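Local coordinates for subclass B3 metallo-beta-lactamase (Sphingobium indicum, PDB 7LUU), which probably hydrolyses the beta-lactam ring of antibiotics with the help of two zinc ions in its active site, at residues S225-S230 with R291-K296; Q96-I101 with I131-R136. One frame throughout, in Å; residues are numbered along the deposited sequence.

Contact 1: residues S225-S230 with R291-K296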
ATOM      1  N   SER A 225      -4.144   3.644   0.861  1.00 12.54           N
ATOM      2  CA  SER A 225      -5.550   4.029   0.933  1.00 12.98           C
ATOM      3  C   SER A 225      -5.771   5.045   2.031  1.00 14.04           C
ATOM      4  O   SER A 225      -5.256   4.904   3.136  1.00 15.92           O
ATOM      5  CB  SER A 225      -6.393   2.802   1.183  1.00 12.38           C
ATOM      6  OG  SER A 225      -7.779   3.193   1.301  1.00 16.56           O
ATOM      7  N   LEU A 226      -6.595   6.063   1.719  1.00 12.35           N
ATOM      8  CA  LEU A 226      -7.162   6.982   2.698  1.00 13.22           C
ATOM      9  C   LEU A 226      -8.681   6.825   2.754  1.00 13.06           C
ATOM     10  O   LEU A 226      -9.383   7.786   3.051  1.00 16.15           O
ATOM     11  CB  LEU A 226      -6.777   8.432   2.347  1.00 13.91           C
ATOM     12  CG  LEU A 226      -5.260   8.768   2.400  1.00 16.41           C
ATOM     13  CD1 LEU A 226      -4.989  10.220   1.907  1.00 16.02           C
ATOM     14  CD2 LEU A 226      -4.661   8.562   3.814  1.00 19.07           C
ATOM     15  N   ASN A 227      -9.229   5.626   2.482  0.71 13.59           N
ATOM     16  CA  ASN A 227     -10.700   5.537   2.392  0.71 13.26           C
ATOM     17  C   ASN A 227     -11.278   5.316   3.782  0.71 15.50           C
ATOM     18  O   ASN A 227     -10.883   4.366   4.468  0.71 17.54           O
ATOM     19  CB  ASN A 227     -11.107   4.406   1.481  0.71 18.56           C
ATOM     20  CG  ASN A 227     -10.681   4.667   0.101  0.71 17.62           C
ATOM     21  OD1 ASN A 227     -10.674   5.832  -0.343  0.71 21.56           O
ATOM     22  ND2 ASN A 227     -10.308   3.611  -0.605  0.71 18.35           N
ATOM     23  N   PRO A 228     -12.173   6.148   4.230  1.00 16.52           N
ATOM     24  CA  PRO A 228     -12.764   5.948   5.552  1.00 18.04           C
ATOM     25  C   PRO A 228     -13.865   4.899   5.471  1.00 21.03           C
ATOM     26  O   PRO A 228     -15.041   5.230   5.324  1.00 29.59           O
ATOM     27  CB  PRO A 228     -13.295   7.347   5.943  1.00 19.84           C
ATOM     28  CG  PRO A 228     -13.581   8.013   4.614  1.00 19.52           C
ATOM     29  CD  PRO A 228     -12.603   7.382   3.545  1.00 17.38           C
ATOM     30  N   VAL A 229     -13.493   3.655   5.605  1.00 19.06           N
ATOM     31  CA  VAL A 229     -14.474   2.577   5.604  1.00 21.05           C
ATOM     32  C   VAL A 229     -14.317   1.757   6.867  1.00 20.87           C
ATOM     33  O   VAL A 229     -13.281   1.791   7.556  1.00 22.55           O
ATOM     34  CB  VAL A 229     -14.356   1.715   4.341  1.00 29.85           C
ATOM     35  CG1 VAL A 229     -14.782   2.538   3.164  1.00 33.24           C
ATOM     36  CG2 VAL A 229     -12.964   1.254   4.200  1.00 22.74           C
ATOM     37  N   SER A 230     -15.396   1.096   7.234  1.00 19.01           N
ATOM     38  CA  SER A 230     -15.393   0.410   8.509  1.00 16.26           C
ATOM     39  C   SER A 230     -16.418  -0.713   8.476  1.00 20.85           C
ATOM     40  O   SER A 230     -17.207  -0.845   7.527  1.00 22.74           O
ATOM     41  CB  SER A 230     -15.738   1.392   9.656  1.00 18.13           C
ATOM     42  OG  SER A 230     -17.120   1.601   9.629  1.00 22.23           O
ATOM     43  N   ARG A 291     -10.828  13.586   2.203  1.00 17.28           N
ATOM     44  CA  ARG A 291     -11.451  14.521   3.138  1.00 17.79           C
ATOM     45  C   ARG A 291     -12.937  14.600   2.893  1.00 21.58           C
ATOM     46  O   ARG A 291     -13.733  14.629   3.864  1.00 20.88           O
ATOM     47  CB  ARG A 291     -10.808  15.898   3.027  1.00 19.57           C
ATOM     48  CG  ARG A 291     -11.266  16.847   4.147  1.00 25.28           C
ATOM     49  CD  ARG A 291     -10.775  18.262   3.820  1.00 32.11           C
ATOM     50  NE  ARG A 291      -9.303  18.388   3.763  1.00 32.94           N
ATOM     51  CZ  ARG A 291      -8.506  18.561   4.818  1.00 44.36           C
ATOM     52  NH1 ARG A 291      -7.189  18.702   4.627  1.00 44.65           N
ATOM     53  NH2 ARG A 291      -9.007  18.588   6.062  1.00 43.23           N
ATOM     54  N   ARG A 292     -13.346  14.662   1.611  1.00 19.74           N
ATOM     55  CA  ARG A 292     -14.780  14.751   1.314  1.00 22.53           C
ATOM     56  C   ARG A 292     -15.522  13.491   1.755  1.00 23.84           C
ATOM     57  O   ARG A 292     -16.642  13.578   2.278  1.00 22.06           O
ATOM     58  CB  ARG A 292     -15.008  14.990  -0.181  1.00 24.03           C
ATOM     59  CG  ARG A 292     -14.521  16.386  -0.647  1.00 30.01           C
ATOM     60  CD  ARG A 292     -15.000  16.727  -2.109  1.00 37.43           C
ATOM     61  NE  ARG A 292     -14.882  15.563  -3.016  1.00 53.19           N
ATOM     62  CZ  ARG A 292     -13.843  15.289  -3.816  1.00 53.91           C
ATOM     63  NH1 ARG A 292     -12.805  16.127  -3.890  1.00 49.95           N
ATOM     64  NH2 ARG A 292     -13.851  14.172  -4.556  1.00 47.22           N
ATOM     65  N   LEU A 293     -14.909  12.319   1.550  1.00 21.34           N
ATOM     66  CA  LEU A 293     -15.544  11.082   1.988  1.00 17.91           C
ATOM     67  C   LEU A 293     -15.665  11.039   3.517  1.00 18.48           C
ATOM     68  O   LEU A 293     -16.685  10.555   4.036  1.00 20.93           O
ATOM     69  CB  LEU A 293     -14.754   9.864   1.530  1.00 18.22           C
ATOM     70  CG  LEU A 293     -14.841   9.630   0.005  1.00 19.75           C
ATOM     71  CD1 LEU A 293     -13.755   8.611  -0.322  1.00 20.74           C
ATOM     72  CD2 LEU A 293     -16.185   9.131  -0.440  1.00 23.53           C
ATOM     73  N   LEU A 294     -14.613  11.473   4.227  1.00 19.61           N
ATOM     74  CA  LEU A 294     -14.637  11.488   5.702  1.00 19.00           C
ATOM     75  C   LEU A 294     -15.722  12.427   6.200  1.00 19.84           C
ATOM     76  O   LEU A 294     -16.524  12.079   7.078  1.00 18.33           O
ATOM     77  CB  LEU A 294     -13.274  11.924   6.256  1.00 17.67           C
ATOM     78  CG  LEU A 294     -13.211  11.934   7.791  1.00 19.61           C
ATOM     79  CD1 LEU A 294     -13.484  10.564   8.434  1.00 19.35           C
ATOM     80  CD2 LEU A 294     -11.769  12.367   8.196  1.00 23.01           C
ATOM     81  N   ALA A 295     -15.798  13.617   5.600  1.00 18.41           N
ATOM     82  CA  ALA A 295     -16.822  14.563   6.040  1.00 18.05           C
ATOM     83  C   ALA A 295     -18.205  13.960   5.878  1.00 21.24           C
ATOM     84  O   ALA A 295     -19.113  14.189   6.715  1.00 21.52           O
ATOM     85  CB  ALA A 295     -16.715  15.872   5.226  1.00 19.13           C
ATOM     86  N   LYS A 296     -18.425  13.291   4.747  1.00 21.36           N
ATOM     87  CA  LYS A 296     -19.732  12.683   4.501  1.00 22.67           C
ATOM     88  C   LYS A 296     -20.011  11.586   5.534  1.00 22.73           C
ATOM     89  O   LYS A 296     -21.140  11.473   6.049  1.00 22.37           O
ATOM     90  CB  LYS A 296     -19.787  12.141   3.074  1.00 25.26           C
ATOM     91  CG  LYS A 296     -21.107  11.557   2.695  1.00 38.70           C
ATOM     92  CD  LYS A 296     -21.033  10.797   1.354  1.00 51.51           C
ATOM     93  CE  LYS A 296     -22.277  11.075   0.505  1.00 60.17           C
ATOM     94  NZ  LYS A 296     -22.911   9.799   0.050  1.00 69.20           N
TER
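The ring of P228 sits against L293 CB, the backbone N of L294 and, at the end of the side chain, L294 CD1, and this is where the packing is tight. Its CG makes the closest approach, 3.6 Å from the backbone N of L294, and stands 3.8 Å from L293 CB. The ring and the L293 side chain cross at about a right angle, and the ring meets L293 at CB. L294 completes the seat: with CG anti to the backbone N (chi1 -179°), it brings CD1 to 4.1 Å from P228 CB, while its side chain also packs on F248 and Y252 of helix 242-257. The looser side, partly exposed, belongs to N227 and L293, which run side by side and point the same way. N227 is modelled in two conformers; in the one described, OD1 is 4.1 Å from CD1 of L293 and hydrogen-bonded to R289, on helix 282-300 like L293, and ND2 to N270 and a bound glycerol. No hydrogen bond links the two segments. The loop is shaped from within: S225 OG accepts from N227 N at 3.1 Å, and P228 centres an inverse gamma turn, closed by a weak bond from V229 N to N227 O. N227 O also takes a hydrogen bond from ND1 of the zinc ligand H200, a second-shell link likely to help orient that imidazole. An ST turn followed by a helix-packed proline thus forms part of the rim of the dinuclear zinc site.

Contact 2: residues Q96-I101 with I131-R136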
ATOM      1  N   GLN A  96      -3.352 -15.372  -3.344  1.00 15.85           N
ATOM      2  CA  GLN A  96      -3.198 -16.051  -4.614  1.00 15.85           C
ATOM      3  C   GLN A  96      -2.555 -15.166  -5.674  1.00 17.48           C
ATOM      4  O   GLN A  96      -2.213 -15.685  -6.738  1.00 21.01           O
ATOM      5  CB  GLN A  96      -4.576 -16.550  -5.088  1.00 18.51           C
ATOM      6  CG  GLN A  96      -5.577 -15.425  -5.451  1.00 18.11           C
ATOM      7  CD  GLN A  96      -6.522 -15.015  -4.291  1.00 16.79           C
ATOM      8  OE1 GLN A  96      -6.124 -14.928  -3.113  1.00 17.08           O
ATOM      9  NE2 GLN A  96      -7.777 -14.743  -4.641  1.00 17.92           N
ATOM     10  N   ALA A  97      -2.321 -13.868  -5.374  1.00 14.46           N
ATOM     11  CA  ALA A  97      -1.648 -13.001  -6.333  1.00 13.86           C
ATOM     12  C   ALA A  97      -0.153 -13.156  -6.300  1.00 14.24           C
ATOM     13  O   ALA A  97       0.531 -12.681  -7.217  1.00 16.77           O
ATOM     14  CB  ALA A  97      -1.952 -11.540  -6.056  1.00 14.18           C
ATOM     15  N   ALA A  98       0.401 -13.792  -5.266  1.00 14.29           N
ATOM     16  CA  ALA A  98       1.872 -13.812  -5.194  1.00 16.93           C
ATOM     17  C   ALA A  98       2.511 -14.426  -6.442  1.00 17.42           C
ATOM     18  O   ALA A  98       3.423 -13.802  -7.022  1.00 14.95           O
ATOM     19  CB  ALA A  98       2.299 -14.506  -3.896  1.00 17.75           C
ATOM     20  N   PRO A  99       2.072 -15.577  -6.935  1.00 16.91           N
ATOM     21  CA  PRO A  99       2.663 -16.091  -8.192  1.00 19.70           C
ATOM     22  C   PRO A  99       2.465 -15.167  -9.395  1.00 18.83           C
ATOM     23  O   PRO A  99       3.349 -15.127 -10.271  1.00 18.18           O
ATOM     24  CB  PRO A  99       1.928 -17.420  -8.436  1.00 23.67           C
ATOM     25  CG  PRO A  99       1.068 -17.643  -7.276  1.00 25.07           C
ATOM     26  CD  PRO A  99       1.022 -16.464  -6.377  1.00 17.93           C
ATOM     27  N   MET A 100       1.322 -14.469  -9.479  1.00 18.32           N
ATOM     28  CA  MET A 100       1.060 -13.547 -10.591  1.00 18.48           C
ATOM     29  C   MET A 100       2.018 -12.364 -10.535  1.00 14.58           C
ATOM     30  O   MET A 100       2.547 -11.933 -11.555  1.00 17.17           O
ATOM     31  CB  MET A 100      -0.423 -13.104 -10.506  1.00 20.27           C
ATOM     32  CG  MET A 100      -1.497 -14.298 -10.374  1.00 24.99           C
ATOM     33  SD  MET A 100      -3.076 -13.523  -9.896  1.00 29.00           S
ATOM     34  CE  MET A 100      -4.054 -15.002  -9.645  1.00 31.09           C
ATOM     35  N   ILE A 101       2.287 -11.854  -9.325  1.00 14.79           N
ATOM     36  CA  ILE A 101       3.268 -10.770  -9.169  1.00 14.88           C
ATOM     37  C   ILE A 101       4.648 -11.211  -9.626  1.00 13.69           C
ATOM     38  O   ILE A 101       5.332 -10.478 -10.374  1.00 15.37           O
ATOM     39  CB  ILE A 101       3.308 -10.300  -7.701  1.00 12.56           C
ATOM     40  CG1 ILE A 101       1.994  -9.565  -7.429  1.00 13.34           C
ATOM     41  CG2 ILE A 101       4.481  -9.277  -7.473  1.00 14.03           C
ATOM     42  CD1 ILE A 101       1.729  -9.365  -5.881  1.00 16.77           C
ATOM     43  N   ILE A 131       2.078 -10.934   0.752  1.00 13.69           N
ATOM     44  CA  ILE A 131       3.436 -10.544   1.157  1.00 12.67           C
ATOM     45  C   ILE A 131       4.215 -11.701   1.779  1.00 15.16           C
ATOM     46  O   ILE A 131       5.394 -11.883   1.489  1.00 14.29           O
ATOM     47  CB  ILE A 131       3.337  -9.343   2.111  1.00 13.12           C
ATOM     48  CG1 ILE A 131       2.985  -8.073   1.325  1.00 12.26           C
ATOM     49  CG2 ILE A 131       4.660  -9.125   2.818  1.00 14.03           C
ATOM     50  CD1 ILE A 131       2.924  -6.797   2.272  1.00 15.09           C
ATOM     51  N   ALA A 132       3.597 -12.478   2.667  1.00 16.24           N
ATOM     52  CA  ALA A 132       4.314 -13.605   3.246  1.00 16.36           C
ATOM     53  C   ALA A 132       4.832 -14.554   2.193  1.00 14.16           C
ATOM     54  O   ALA A 132       5.981 -15.027   2.281  1.00 14.66           O
ATOM     55  CB  ALA A 132       3.401 -14.352   4.226  1.00 16.64           C
ATOM     56  N   ALA A 133       4.001 -14.879   1.192  1.00 14.50           N
ATOM     57  CA  ALA A 133       4.461 -15.770   0.141  1.00 16.11           C
ATOM     58  C   ALA A 133       5.621 -15.137  -0.609  1.00 16.55           C
ATOM     59  O   ALA A 133       6.573 -15.833  -1.003  1.00 15.99           O
ATOM     60  CB  ALA A 133       3.308 -16.098  -0.815  1.00 17.22           C
ATOM     61  N   LEU A 134       5.491 -13.852  -0.932  1.00 14.64           N
ATOM     62  CA  LEU A 134       6.555 -13.157  -1.689  1.00 13.17           C
ATOM     63  C   LEU A 134       7.852 -13.121  -0.885  1.00 15.74           C
ATOM     64  O   LEU A 134       8.941 -13.353  -1.425  1.00 16.22           O
ATOM     65  CB  LEU A 134       6.136 -11.704  -2.047  1.00 15.29           C
ATOM     66  CG  LEU A 134       4.953 -11.645  -3.017  1.00 13.22           C
ATOM     67  CD1 LEU A 134       4.363 -10.242  -3.000  1.00 17.67           C
ATOM     68  CD2 LEU A 134       5.467 -12.074  -4.406  1.00 19.38           C
ATOM     69  N   ALA A 135       7.748 -12.873   0.426  1.00 14.97           N
ATOM     70  CA  ALA A 135       8.933 -12.871   1.258  1.00 16.19           C
ATOM     71  C   ALA A 135       9.560 -14.263   1.305  1.00 17.77           C
ATOM     72  O   ALA A 135      10.794 -14.387   1.274  1.00 19.40           O
ATOM     73  CB  ALA A 135       8.609 -12.348   2.673  1.00 14.40           C
ATOM     74  N   ARG A 136       8.723 -15.291   1.439  1.00 14.97           N
ATOM     75  CA  ARG A 136       9.222 -16.666   1.449  1.00 18.08           C
ATOM     76  C   ARG A 136      10.007 -16.952   0.183  1.00 19.46           C
ATOM     77  O   ARG A 136      11.137 -17.486   0.224  1.00 20.80           O
ATOM     78  CB  ARG A 136       8.054 -17.647   1.592  1.00 18.02           C
ATOM     79  CG  ARG A 136       8.475 -19.166   1.416  1.00 21.21           C
ATOM     80  CD  ARG A 136       7.247 -20.051   1.349  1.00 17.74           C
ATOM     81  NE  ARG A 136       6.434 -19.702   0.199  1.00 25.11           N
ATOM     82  CZ  ARG A 136       5.184 -20.140  -0.005  1.00 22.69           C
ATOM     83  NH1 ARG A 136       4.466 -19.716  -1.048  1.00 23.60           N
ATOM     84  NH2 ARG A 136       4.622 -20.904   0.898  1.00 24.14           N
TER
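A98 and A133 meet methyl to methyl where two helices of the αβ/βα metallo-beta-lactamase fold, 98-107 and 131-138, pack on each other. The two CB atoms are 3.6 Å apart, and small side chains at this point let the backbones come close, with the CA atoms of A98 and L134 separated by 5.9 Å. The larger bump is L134. Its CB does not head straight for the other helix, but CG lies anti to the carbonyl carbon (chi1 -66°), which carries the branched end across to the neighbouring segment. There the isobutyl group fills the hollow bounded by A98 on one hand and I101, one turn further along, on the other. CG of L134 rests 4.0 Å from CB of A98, and CD2 reaches past that methyl to the carbonyl oxygen. I101 supplies the far wall; its side chain crosses that of L134 at about a right angle, and the two meet through their CD1 methyls. Beneath, both reach L89 of strand 87-90, and L134 also touches I118 of strand 115-119, so the interhelical seam is continuous with the layer between helices and sheet. All four touching residues are buried, and contact across the seam is apolar but for one atom: A98 O, which has L134 CD2 at 3.7 Å, while CD1 on the other branch meets I101 CD1 at 4.0 Å.

Along the chain the two contacts come in series, contact 2 closing before contact 1 opens. They lie on opposite sides of the chain's centre, with centres 29 Å apart and nearest atoms about 13 Å apart, and they do not touch. Contact 2 joins helices 98-107 and 131-138 over the seven-stranded sheet. Contact 1 sets the loop after strand 216-223, which belongs to the six-stranded sheet, against helix 282-300. Each half of the fold thus has its own contact, and the zinc site draws ligands from both. Contact 1 borders that site directly, whereas the side chain of I101 in contact 2 is about 13 Å from a zinc ion and contributes to the helical layer instead.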